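Local coordinates for protein AxyAgu115A (Amphibacillus xylanus NBRC 15112, PDB 6NPS) that probably acts as a family GH115 alpha-glucuronidase, a glycoside hydrolase that removes glucuronic acid side groups from xylan, at residues K333-H338 / V346-A351; S426-I431 / D483-Q488; W432-M437 / D821-T826. The protein carries 3 engineered substitutions. One frame throughout, in Å; residues are numbered along the deposited sequence.

Overall arrangement
All three contacts are buried. Contact 1 belongs to the barrel domain and lies far from the chain centre, about 37 Å from each of the others between centres, whereas contacts 2 and 3 lie near that centre and only about 10 Å apart. Those two share helix 428-440: Leu428 in its first turn packs on helix 482-494 in contact 2, and Glu433 in the next turn meets a loop of the C-terminal domain in contact 3. They also touch each other, through a probable hydrogen bond between Tyr427 OH and Gly822 O (2.6 Å). The chemistry differs with place. Contacts 1 and 2 are apolar meetings with polar groups at their margins, while contact 3, the interdomain one, centres on a tyrosine-carboxylate hydrogen bond.

Contact 1 of 3, residues K333-H338 / V346-A351; sequences KLIKEH and VPRMLA
Arg348 NE donates to the carbonyl oxygen of Val346, two residues back, with NE and Val346 O 3.1 Å apart and the N-H aimed almost straight at its acceptor (165°). The oxygen sits at the edge of the guanidinium, in its plane, while NE is tilted 23° from the plane of the carbonyl. The setting is a beta-alpha-beta crossover of the TIM-type barrel: helix 317-338 ends, a short loop turns the chain, and strand 348-351 enters the parallel sheet between strands 298-300 and 379-383. Arg348 NH1 also bonds Asn332 OD1 on the helix, so the buried guanidinium is held at two points, which should restrict its rotation. On the exposed side of the helix, Lys333 NZ forms a salt bridge with Glu337 OE2 one turn on, at 3.1 Å. Between 333-338 and 346-351 the touching atoms are apolar, and they gather on Ile335, whose two branches divide the partners. Ile298 of the neighbouring strand packs on both Ile335 and Val346. Ile335 CG2, anti to the backbone N, meets Val346 CG1 at 3.8 Å; Ile335 CD1, ending the other branch, lies 3.9 Å from Arg348 CD, using the aliphatic part of the arginine. A bend at the third torsion of Arg348 (chi3 -72°) turns NE back toward Val346 O while CD stays against the isoleucine.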
loop_
_atom_site.group_PDB
_atom_site.type_symbol
_atom_site.label_atom_id
_atom_site.label_comp_id
_atom_site.label_asym_id
_atom_site.label_seq_id
_atom_site.Cartn_x
_atom_site.Cartn_y
_atom_site.Cartn_z
ATOM N N LYS A 333 0.330 -9.407 59.335
ATOM C CA LYS A 333 0.701 -10.227 60.498
ATOM C C LYS A 333 2.217 -10.375 60.586
ATOM O O LYS A 333 2.806 -10.230 61.658
ATOM C CB LYS A 333 0.039 -11.604 60.419
ATOM C CG LYS A 333 -0.365 -12.176 61.767
ATOM C CD LYS A 333 -0.218 -13.689 61.791
ATOM C CE LYS A 333 0.028 -14.197 63.203
ATOM N NZ LYS A 333 0.490 -15.612 63.211
ATOM N N LEU A 334 2.840 -10.663 59.448
ATOM C CA LEU A 334 4.295 -10.707 59.350
ATOM C C LEU A 334 4.928 -9.364 59.727
ATOM O O LEU A 334 5.891 -9.310 60.506
ATOM C CB LEU A 334 4.687 -11.125 57.943
ATOM C CG LEU A 334 4.427 -12.591 57.589
ATOM C CD1 LEU A 334 4.903 -12.744 56.144
ATOM C CD2 LEU A 334 5.135 -13.519 58.564
ATOM N N ILE A 335 4.359 -8.268 59.243
ATOM C CA ILE A 335 4.960 -6.964 59.518
ATOM C C ILE A 335 4.898 -6.647 61.012
ATOM O O ILE A 335 5.904 -6.251 61.615
ATOM C CB ILE A 335 4.288 -5.891 58.639
ATOM C CG1 ILE A 335 4.706 -6.102 57.180
ATOM C CG2 ILE A 335 4.649 -4.481 59.135
ATOM C CD1 ILE A 335 3.809 -5.377 56.170
ATOM N N LYS A 336 3.774 -6.957 61.627
ATOM C CA LYS A 336 3.624 -6.740 63.048
ATOM C C LYS A 336 4.631 -7.579 63.843
ATOM O O LYS A 336 5.119 -7.138 64.883
ATOM C CB LYS A 336 2.198 -7.072 63.492
ATOM C CG LYS A 336 1.439 -5.892 64.077
ATOM C CD LYS A 336 -0.063 -6.112 64.010
ATOM C CE LYS A 336 -0.741 -5.691 65.304
ATOM N NZ LYS A 336 -0.643 -6.745 66.351
ATOM N N GLU A 337 4.942 -8.783 63.361
ATOM C CA GLU A 337 5.798 -9.695 64.139
ATOM C C GLU A 337 7.285 -9.390 63.978
ATOM O O GLU A 337 8.055 -9.585 64.922
ATOM C CB GLU A 337 5.537 -11.149 63.741
ATOM C CG GLU A 337 4.178 -11.670 64.168
ATOM C CD GLU A 337 3.790 -12.989 63.489
ATOM O OE1 GLU A 337 4.428 -13.378 62.483
ATOM O OE2 GLU A 337 2.815 -13.621 63.952
ATOM N N HIS A 338 7.705 -8.890 62.817
ATOM C CA HIS A 338 9.115 -8.805 62.483
ATOM C C HIS A 338 9.607 -7.414 62.124
ATOM O O HIS A 338 10.793 -7.269 61.817
ATOM C CB HIS A 338 9.423 -9.748 61.320
ATOM C CG HIS A 338 9.007 -11.158 61.592
ATOM N ND1 HIS A 338 9.470 -11.864 62.686
ATOM C CD2 HIS A 338 8.143 -11.978 60.946
ATOM C CE1 HIS A 338 8.917 -13.065 62.695
ATOM N NE2 HIS A 338 8.114 -13.162 61.649
ATOM N N VAL A 346 4.098 1.779 60.579
ATOM C CA VAL A 346 4.846 1.177 59.483
ATOM C C VAL A 346 4.247 1.655 58.164
ATOM O O VAL A 346 3.122 1.266 57.813
ATOM C CB VAL A 346 4.850 -0.356 59.563
ATOM C CG1 VAL A 346 5.736 -0.902 58.458
ATOM C CG2 VAL A 346 5.345 -0.766 60.929
ATOM N N PRO A 347 4.971 2.446 57.378
ATOM C CA PRO A 347 4.438 2.876 56.069
ATOM C C PRO A 347 4.283 1.678 55.138
ATOM O O PRO A 347 5.225 0.908 54.911
ATOM C CB PRO A 347 5.494 3.861 55.548
ATOM C CG PRO A 347 6.303 4.254 56.760
ATOM C CD PRO A 347 6.289 3.025 57.676
ATOM N N ARG A 348 3.077 1.521 54.605
ATOM C CA ARG A 348 2.786 0.449 53.676
ATOM C C ARG A 348 1.984 1.021 52.520
ATOM O O ARG A 348 1.326 2.067 52.651
ATOM C CB ARG A 348 2.010 -0.692 54.336
ATOM C CG ARG A 348 2.747 -1.419 55.457
ATOM C CD ARG A 348 1.751 -2.055 56.443
ATOM N NE ARG A 348 1.079 -1.035 57.252
ATOM C CZ ARG A 348 -0.160 -1.142 57.730
ATOM N NH1 ARG A 348 -0.882 -2.239 57.509
ATOM N NH2 ARG A 348 -0.678 -0.157 58.449
ATOM N N MET A 349 2.056 0.321 51.380
ATOM C CA MET A 349 1.432 0.788 50.147
ATOM C C MET A 349 0.851 -0.406 49.395
ATOM O O MET A 349 1.495 -1.456 49.278
ATOM C CB MET A 349 2.445 1.529 49.261
ATOM C CG MET A 349 1.879 2.073 47.917
ATOM S SD MET A 349 2.239 0.913 46.535
ATOM C CE MET A 349 4.001 1.222 46.304
ATOM N N LEU A 350 -0.359 -0.227 48.868
ATOM C CA LEU A 350 -0.997 -1.212 48.008
ATOM C C LEU A 350 -1.200 -0.565 46.646
ATOM O O LEU A 350 -1.812 0.503 46.547
ATOM C CB LEU A 350 -2.316 -1.691 48.606
ATOM C CG LEU A 350 -3.089 -2.536 47.594
ATOM C CD1 LEU A 350 -2.377 -3.889 47.400
ATOM C CD2 LEU A 350 -4.516 -2.735 48.090
ATOM N N ALA A 351 -0.643 -1.172 45.608
ATOM C CA ALA A 351 -0.739 -0.616 44.270
ATOM C C ALA A 351 -2.064 -1.030 43.645
ATOM O O ALA A 351 -2.354 -2.224 43.543
ATOM C CB ALA A 351 0.432 -1.095 43.423
#

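Contact 2 of 3, residues S426-I431 / D483-Q488; sequences SYLPKI and DDYTKQ
The Tyr485 ring receives Leu428 at its CD2 atom, 4.0 Å from the methyl CD1, and the two side chains cross at about a right angle; Trp474 and Phe463 each meet the same ring edge-to-face. A second ring, that of Tyr427, carries Pro429 CD on one face, 3.5 Å above its centre, and meets His518 with the planes at about 30°. Leu428 CD1 also rests 3.5 Å from Thr486 OG1. That hydroxyl sits beside its own backbone N (chi1 -54°), where it bonds back to Thr482 O one turn earlier, so the leucine methyl meets an oxygen already engaged. The contact is helix-on-helix packing: helix 428-440, the barrel crossover between strands 405-410 and 446-450, starts here after Tyr427 at its N-cap position and sets Leu428 of its first turn against helix 482-494, which follows the last barrel strand in the chain. Phe463 of helix 458-469 touches Leu428 as well. At the margin a water bridges the two segments, donating to Tyr427 OH at 3.0 Å and to Asp483 OD1 at 3.2 Å. The Tyr427 hydroxyl in turn bonds Gly822 O of the C-terminal domain, and Tyr485 OH bonds Asp466 OD2.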
loop_
_atom_site.group_PDB
_atom_site.type_symbol
_atom_site.label_atom_id
_atom_site.label_comp_id
_atom_site.label_asym_id
_atom_site.label_seq_id
_atom_site.Cartn_x
_atom_site.Cartn_y
_atom_site.Cartn_z
ATOM N N SER A 426 7.692 13.476 26.884
ATOM C CA SER A 426 6.693 14.068 27.761
ATOM C C SER A 426 6.768 15.598 27.748
ATOM O O SER A 426 7.805 16.210 27.467
ATOM C CB SER A 426 6.833 13.548 29.191
ATOM O OG SER A 426 6.805 12.110 29.180
ATOM N N TYR A 427 5.645 16.212 28.065
ATOM C CA TYR A 427 5.421 17.632 27.777
ATOM C C TYR A 427 4.879 18.277 29.037
ATOM O O TYR A 427 3.859 17.828 29.556
ATOM C CB TYR A 427 4.430 17.713 26.605
ATOM C CG TYR A 427 4.116 19.091 26.040
ATOM C CD1 TYR A 427 5.110 19.926 25.612
ATOM C CD2 TYR A 427 2.784 19.512 25.928
ATOM C CE1 TYR A 427 4.785 21.242 25.105
ATOM C CE2 TYR A 427 2.451 20.763 25.426
ATOM C CZ TYR A 427 3.453 21.615 24.994
ATOM O OH TYR A 427 3.101 22.852 24.505
ATOM N N LEU A 428 5.533 19.342 29.519
ATOM C CA LEU A 428 5.182 19.890 30.832
ATOM C C LEU A 428 3.720 20.272 30.987
ATOM O O LEU A 428 3.141 19.950 32.042
ATOM C CB LEU A 428 6.082 21.088 31.168
ATOM C CG LEU A 428 7.575 20.769 31.369
ATOM C CD1 LEU A 428 8.253 21.905 32.179
ATOM C CD2 LEU A 428 7.850 19.423 32.052
ATOM N N PRO A 429 3.063 20.923 30.013
ATOM C CA PRO A 429 1.642 21.269 30.200
ATOM C C PRO A 429 0.758 20.095 30.505
ATOM O O PRO A 429 -0.181 20.212 31.305
ATOM C CB PRO A 429 1.261 21.910 28.843
ATOM C CG PRO A 429 2.551 22.566 28.412
ATOM C CD PRO A 429 3.630 21.578 28.805
ATOM N N LYS A 430 1.012 18.957 29.852
ATOM C CA LYS A 430 0.250 17.753 30.120
ATOM C C LYS A 430 0.542 17.212 31.519
ATOM O O LYS A 430 -0.380 16.828 32.260
ATOM C CB LYS A 430 0.590 16.709 29.063
ATOM C CG LYS A 430 0.042 15.298 29.325
ATOM C CD LYS A 430 -1.404 15.182 28.968
ATOM C CE LYS A 430 -1.882 13.712 29.080
ATOM N NZ LYS A 430 -1.713 12.919 27.829
ATOM N N ILE A 431 1.819 17.161 31.888
ATOM C CA ILE A 431 2.180 16.705 33.239
ATOM C C ILE A 431 1.520 17.578 34.285
ATOM O O ILE A 431 1.011 17.075 35.301
ATOM C CB ILE A 431 3.710 16.684 33.432
ATOM C CG1 ILE A 431 4.355 15.726 32.439
ATOM C CG2 ILE A 431 4.084 16.219 34.847
ATOM C CD1 ILE A 431 5.887 15.926 32.352
ATOM N N ASP A 483 5.839 27.293 31.126
ATOM C CA ASP A 483 6.820 28.052 30.352
ATOM C C ASP A 483 7.790 28.783 31.270
ATOM O O ASP A 483 8.999 28.795 31.021
ATOM C CB ASP A 483 6.135 29.071 29.435
ATOM C CG ASP A 483 5.521 28.439 28.197
ATOM O OD1 ASP A 483 5.628 27.197 28.019
ATOM O OD2 ASP A 483 4.917 29.198 27.399
ATOM N N ASP A 484 7.265 29.485 32.279
ATOM C CA ASP A 484 8.128 30.090 33.296
ATOM C C ASP A 484 9.006 29.051 33.995
ATOM O O ASP A 484 10.187 29.314 34.266
ATOM C CB ASP A 484 7.288 30.844 34.323
ATOM C CG ASP A 484 6.746 32.156 33.772
ATOM O OD1 ASP A 484 7.175 32.582 32.670
ATOM O OD2 ASP A 484 5.879 32.758 34.438
ATOM N N TYR A 485 8.454 27.871 34.310
ATOM C CA TYR A 485 9.293 26.829 34.913
ATOM C C TYR A 485 10.444 26.477 33.979
ATOM O O TYR A 485 11.607 26.394 34.399
ATOM C CB TYR A 485 8.500 25.545 35.213
ATOM C CG TYR A 485 9.416 24.536 35.909
ATOM C CD1 TYR A 485 9.550 24.549 37.277
ATOM C CD2 TYR A 485 10.192 23.614 35.169
ATOM C CE1 TYR A 485 10.424 23.652 37.946
ATOM C CE2 TYR A 485 11.054 22.735 35.796
ATOM C CZ TYR A 485 11.164 22.754 37.183
ATOM O OH TYR A 485 12.010 21.884 37.809
ATOM N N THR A 486 10.132 26.286 32.691
ATOM C CA THR A 486 11.162 25.897 31.733
ATOM C C THR A 486 12.248 26.948 31.684
ATOM O O THR A 486 13.443 26.631 31.750
ATOM C CB THR A 486 10.524 25.672 30.355
ATOM O OG1 THR A 486 9.462 24.730 30.509
ATOM C CG2 THR A 486 11.511 25.108 29.310
ATOM N N LYS A 487 11.848 28.228 31.638
ATOM C CA LYS A 487 12.846 29.279 31.544
ATOM C C LYS A 487 13.695 29.327 32.794
ATOM O O LYS A 487 14.900 29.572 32.718
ATOM C CB LYS A 487 12.174 30.631 31.298
ATOM C CG LYS A 487 11.464 30.655 29.945
ATOM C CD LYS A 487 10.841 32.048 29.715
ATOM C CE LYS A 487 10.624 32.289 28.222
ATOM N NZ LYS A 487 9.208 32.187 27.794
ATOM N N GLN A 488 13.078 29.143 33.963
ATOM C CA GLN A 488 13.872 29.073 35.186
ATOM C C GLN A 488 14.800 27.863 35.182
ATOM O O GLN A 488 15.930 27.922 35.719
ATOM C CB GLN A 488 12.950 29.038 36.419
ATOM C CG GLN A 488 12.382 30.436 36.679
ATOM C CD GLN A 488 11.372 30.511 37.817
ATOM O OE1 GLN A 488 11.564 29.927 38.888
ATOM N NE2 GLN A 488 10.295 31.259 37.590
HETATM O O HOH W 1 3.958 25.228 26.116
#

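Contact 3 of 3, residues W432-M437 / D821-T826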
loop_
_atom_site.group_PDB
_atom_site.type_symbol
_atom_site.label_atom_id
_atom_site.label_comp_id
_atom_site.label_asym_id
_atom_site.label_seq_id
_atom_site.Cartn_x
_atom_site.Cartn_y
_atom_site.Cartn_z
ATOM N N TRP A 432 1.572 18.914 34.089
ATOM C CA TRP A 432 0.950 19.820 35.048
ATOM C C TRP A 432 -0.543 19.536 35.156
ATOM O O TRP A 432 -1.087 19.434 36.261
ATOM C CB TRP A 432 1.207 21.285 34.658
ATOM C CG TRP A 432 0.536 22.267 35.555
ATOM C CD1 TRP A 432 1.087 22.879 36.642
ATOM C CD2 TRP A 432 -0.817 22.734 35.474
ATOM N NE1 TRP A 432 0.175 23.696 37.235
ATOM C CE2 TRP A 432 -1.001 23.642 36.531
ATOM C CE3 TRP A 432 -1.881 22.487 34.603
ATOM C CZ2 TRP A 432 -2.215 24.292 36.757
ATOM C CZ3 TRP A 432 -3.090 23.139 34.831
ATOM C CH2 TRP A 432 -3.239 24.035 35.886
ATOM N N GLU A 433 -1.223 19.382 34.011
ATOM C CA GLU A 433 -2.670 19.199 34.042
ATOM C C GLU A 433 -3.047 17.897 34.749
ATOM O O GLU A 433 -4.007 17.849 35.520
ATOM C CB GLU A 433 -3.228 19.215 32.616
ATOM C CG GLU A 433 -4.747 19.162 32.532
ATOM C CD GLU A 433 -5.249 17.762 32.164
ATOM O OE1 GLU A 433 -4.444 16.972 31.609
ATOM O OE2 GLU A 433 -6.438 17.457 32.417
ATOM N N GLN A 434 -2.352 16.821 34.441
ATOM C CA GLN A 434 -2.705 15.541 35.054
ATOM C C GLN A 434 -2.330 15.521 36.537
ATOM O O GLN A 434 -3.130 15.107 37.392
ATOM C CB GLN A 434 -2.010 14.404 34.300
ATOM C CG GLN A 434 -2.470 14.221 32.868
ATOM C CD GLN A 434 -3.902 13.743 32.802
ATOM O OE1 GLN A 434 -4.231 12.679 33.287
ATOM N NE2 GLN A 434 -4.771 14.551 32.205
ATOM N N MET A 435 -1.091 15.903 36.865
ATOM C CA MET A 435 -0.671 15.773 38.264
ATOM C C MET A 435 -1.337 16.800 39.164
ATOM O O MET A 435 -1.594 16.491 40.328
ATOM C CB MET A 435 0.856 15.866 38.395
ATOM C CG MET A 435 1.623 14.616 37.856
ATOM S SD MET A 435 0.948 13.008 38.315
ATOM C CE MET A 435 1.230 13.002 40.135
ATOM N N THR A 436 -1.693 18.009 38.662
ATOM C CA THR A 436 -2.473 18.877 39.539
ATOM C C THR A 436 -3.883 18.355 39.738
ATOM O O THR A 436 -4.463 18.558 40.808
ATOM C CB THR A 436 -2.541 20.327 39.034
ATOM O OG1 THR A 436 -3.129 20.370 37.715
ATOM C CG2 THR A 436 -1.138 20.924 39.006
ATOM N N MET A 437 -4.463 17.707 38.726
ATOM C CA MET A 437 -5.771 17.102 38.936
ATOM C C MET A 437 -5.717 16.007 40.008
ATOM O O MET A 437 -6.638 15.879 40.831
ATOM C CB MET A 437 -6.284 16.534 37.628
ATOM C CG MET A 437 -7.717 16.134 37.709
ATOM S SD MET A 437 -8.281 15.649 36.087
ATOM C CE MET A 437 -9.989 15.272 36.409
ATOM N N ASP A 821 -2.603 27.251 27.824
ATOM C CA ASP A 821 -1.740 27.661 26.720
ATOM C C ASP A 821 -0.866 26.504 26.273
ATOM O O ASP A 821 -0.328 25.766 27.099
ATOM C CB ASP A 821 -0.838 28.825 27.134
ATOM C CG ASP A 821 -1.622 30.054 27.602
ATOM O OD1 ASP A 821 -2.813 30.191 27.236
ATOM O OD2 ASP A 821 -1.027 30.887 28.331
ATOM N N GLY A 822 -0.753 26.330 24.953
ATOM C CA GLY A 822 0.146 25.321 24.395
ATOM C C GLY A 822 -0.260 23.888 24.638
ATOM O O GLY A 822 0.485 22.980 24.268
ATOM N N TYR A 823 -1.428 23.645 25.215
ATOM C CA TYR A 823 -1.827 22.289 25.547
ATOM C C TYR A 823 -2.250 21.534 24.286
ATOM O O TYR A 823 -2.686 22.133 23.296
ATOM C CB TYR A 823 -2.959 22.337 26.577
ATOM C CG TYR A 823 -3.254 21.026 27.243
ATOM C CD1 TYR A 823 -4.085 20.116 26.633
ATOM C CD2 TYR A 823 -2.708 20.691 28.489
ATOM C CE1 TYR A 823 -4.364 18.930 27.201
ATOM C CE2 TYR A 823 -2.998 19.465 29.079
ATOM C CZ TYR A 823 -3.829 18.596 28.423
ATOM O OH TYR A 823 -4.158 17.364 28.946
ATOM N N GLY A 824 -2.034 20.213 24.289
ATOM C CA GLY A 824 -2.610 19.376 23.248
ATOM C C GLY A 824 -1.817 19.323 21.947
ATOM O O GLY A 824 -0.634 19.676 21.867
ATOM N N LYS A 825 -2.513 18.881 20.892
ATOM C CA LYS A 825 -1.857 18.629 19.618
ATOM C C LYS A 825 -1.675 19.900 18.820
ATOM O O LYS A 825 -0.725 19.998 18.027
ATOM C CB LYS A 825 -2.647 17.610 18.799
ATOM C CG LYS A 825 -2.591 16.212 19.436
ATOM C CD LYS A 825 -3.346 15.189 18.599
ATOM C CE LYS A 825 -2.548 14.684 17.395
ATOM N NZ LYS A 825 -3.296 13.535 16.706
ATOM N N THR A 826 -2.564 20.873 19.010
ATOM C CA THR A 826 -2.503 22.095 18.211
ATOM C C THR A 826 -2.424 23.322 19.131
ATOM O O THR A 826 -1.544 23.381 20.000
ATOM C CB THR A 826 -3.678 22.135 17.202
ATOM O OG1 THR A 826 -4.946 22.102 17.875
ATOM C CG2 THR A 826 -3.613 20.905 16.228
#
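Glu433 and Tyr823 cross at about a right angle, and the carboxylate stands almost perpendicular to the ring, the planes 87° apart. Tyr823 OH donates to Glu433 OE1 at 2.7 Å, arriving from above the carboxylate plane, 64° out of it. Glu433 leaves the helix with CG anti to the backbone N; its CB lies 3.6 Å from Tyr823 CE2, and the bend at the second torsion (chi2 -102°) swings OE1 to the hydroxyl. The amide NE2 of Gln434 approaches OE1 from the opposite face, though so close that the length of this bond is doubtful. The other oxygen, OE2, forms a salt bridge with Lys831. With an alanine here, Tyr823 OH would probably lose its acceptor and Lys831 its countercharge, with a gap by the hydroxyl where the carboxylate had been. Nearby, Thr436 OG1 and Thr436 N grip Trp432 O from opposite faces of its carbonyl, and Thr436 CG2 covers the indole near its rim. Helix 428-440 thus joins two domains: Gln434 and Met435 lie on barrel strand 405-410, Trp432 and Met435 pack on helix 458-469, and Glu433 faces the C-terminal-domain loop between strands 814-821 and 828-833.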